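Local coordinates for acetyltransferase, GNAT family (Streptococcus agalactiae 2603V/R, PDB 2Q7B), which probably acts as an N-acetyltransferase of the GNAT family, at residues Y30-A33 against Q34-D37. Residues are numbered along the deposited sequence; the frame is centred on the assembly and turned at random.
Sequences YHLA and QLVD
With CG set anti to its own carbonyl carbon (chi1 -67°) and the chain extended beyond it, the side chain of Gln34 runs back along the helix toward the preceding turn and meets His31 there. OE1 comes up to the edge of the imidazole, near the ring plane, 3.6 Å from CD2 of His31, and amide and ring planes are turned 47° against each other. CD2 is a ring carbon and this is a close packing contact; the hydrogen bond to OE1 comes from the backbone N of Val82, which ties the amide to the start of strand 81-90. On its way the chain passes the carbonyl of Tyr30, with CG of Gln34 3.3 Å from Tyr30 O. Four successive i to i+4 hydrogen bonds underlie these side chains; the shortest joins Leu35 N to His31 O at 2.7 Å, while Val36 N and Leu32 O, 3.0 Å apart, make a straighter bond (166° at the hydrogen). This is the first part of helix 29-46, consistent with the helix that follows the first strand in GNAT folds, and its inner side lies on strands 72-78 and 81-90. Leu32, Leu35 and Val36 form an apolar strip: CD1 of Leu32 is 4.4 Å from CD2 of Leu35 and equally far from CG2 of Val36. The latter methyl sits beside its own backbone N, which brings CG2 of Val36 to 3.2 Å from Leu32 O. Asp37 faces the second subunit, where its two carboxylate oxygens accept hydrogen bonds from the backbone N atoms of Met53 and Ala54 of that chain. Phe60 of the same second subunit packs on Leu32 and Ala33.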
loop_
_atom_site.group_PDB
_atom_site.type_symbol
_atom_site.label_atom_id
_atom_site.label_comp_id
_atom_site.label_asym_id
_atom_site.label_seq_id
_atom_site.Cartn_x
_atom_site.Cartn_y
_atom_site.Cartn_z
ATOM N N TYR A 30 -5.675 9.378 -2.557
ATOM C CA TYR A 30 -6.781 8.893 -1.734
ATOM C C TYR A 30 -7.298 7.583 -2.322
ATOM O O TYR A 30 -7.450 6.587 -1.604
ATOM C CB TYR A 30 -7.872 9.969 -1.590
ATOM C CG TYR A 30 -7.306 11.245 -1.002
ATOM C CD1 TYR A 30 -7.184 11.411 0.378
ATOM C CD2 TYR A 30 -6.838 12.265 -1.827
ATOM C CE1 TYR A 30 -6.633 12.567 0.922
ATOM C CE2 TYR A 30 -6.280 13.429 -1.293
ATOM C CZ TYR A 30 -6.181 13.571 0.079
ATOM O OH TYR A 30 -5.639 14.727 0.602
ATOM N N HIS A 31 -7.512 7.551 -3.635
ATOM C CA HIS A 31 -7.954 6.315 -4.269
ATOM C C HIS A 31 -6.887 5.228 -4.224
ATOM O O HIS A 31 -7.202 4.036 -4.099
ATOM C CB HIS A 31 -8.340 6.526 -5.744
ATOM C CG HIS A 31 -9.579 7.329 -5.936
ATOM N ND1 HIS A 31 -9.874 7.968 -7.125
ATOM C CD2 HIS A 31 -10.585 7.628 -5.081
ATOM C CE1 HIS A 31 -11.028 8.596 -6.997
ATOM N NE2 HIS A 31 -11.475 8.412 -5.766
ATOM N N LEU A 32 -5.627 5.631 -4.344
ATOM C CA LEU A 32 -4.535 4.678 -4.339
ATOM C C LEU A 32 -4.472 3.974 -2.991
ATOM O O LEU A 32 -4.281 2.773 -2.943
ATOM C CB LEU A 32 -3.203 5.348 -4.694
ATOM C CG LEU A 32 -1.961 4.429 -4.727
ATOM C CD1 LEU A 32 -2.180 3.212 -5.645
ATOM C CD2 LEU A 32 -0.725 5.177 -5.129
ATOM N N ALA A 33 -4.656 4.727 -1.910
ATOM C CA ALA A 33 -4.673 4.158 -0.557
ATOM C C ALA A 33 -5.802 3.156 -0.424
ATOM O O ALA A 33 -5.604 2.061 0.078
ATOM C CB ALA A 33 -4.810 5.240 0.479
ATOM N N GLN A 34 -6.981 3.540 -0.899
ATOM C CA GLN A 34 -8.152 2.684 -0.884
ATOM C C GLN A 34 -7.962 1.443 -1.747
ATOM O O GLN A 34 -8.460 0.359 -1.400
ATOM C CB GLN A 34 -9.370 3.446 -1.384
ATOM C CG GLN A 34 -9.840 4.577 -0.507
ATOM C CD GLN A 34 -10.724 5.556 -1.251
ATOM O OE1 GLN A 34 -11.075 5.343 -2.400
ATOM N NE2 GLN A 34 -11.073 6.639 -0.600
ATOM N N LEU A 35 -7.276 1.600 -2.877
ATOM C CA LEU A 35 -6.981 0.463 -3.762
ATOM C C LEU A 35 -6.078 -0.542 -3.064
ATOM O O LEU A 35 -6.312 -1.739 -3.126
ATOM C CB LEU A 35 -6.316 0.926 -5.043
ATOM C CG LEU A 35 -5.901 -0.136 -6.066
ATOM C CD1 LEU A 35 -7.086 -1.011 -6.492
ATOM C CD2 LEU A 35 -5.318 0.583 -7.248
ATOM N N VAL A 36 -5.030 -0.038 -2.415
ATOM C CA VAL A 36 -4.113 -0.879 -1.643
ATOM C C VAL A 36 -4.857 -1.645 -0.556
ATOM O O VAL A 36 -4.615 -2.840 -0.368
ATOM C CB VAL A 36 -2.940 -0.044 -1.056
ATOM C CG1 VAL A 36 -2.073 -0.853 -0.075
ATOM C CG2 VAL A 36 -2.088 0.524 -2.199
ATOM N N ASP A 37 -5.798 -0.983 0.136
ATOM C CA ASP A 37 -6.603 -1.647 1.171
ATOM C C ASP A 37 -7.474 -2.744 0.569
ATOM O O ASP A 37 -7.636 -3.793 1.161
ATOM C CB ASP A 37 -7.488 -0.656 1.953
ATOM C CG ASP A 37 -6.691 0.295 2.853
ATOM O OD1 ASP A 37 -5.573 -0.056 3.322
ATOM O OD2 ASP A 37 -7.227 1.392 3.142
#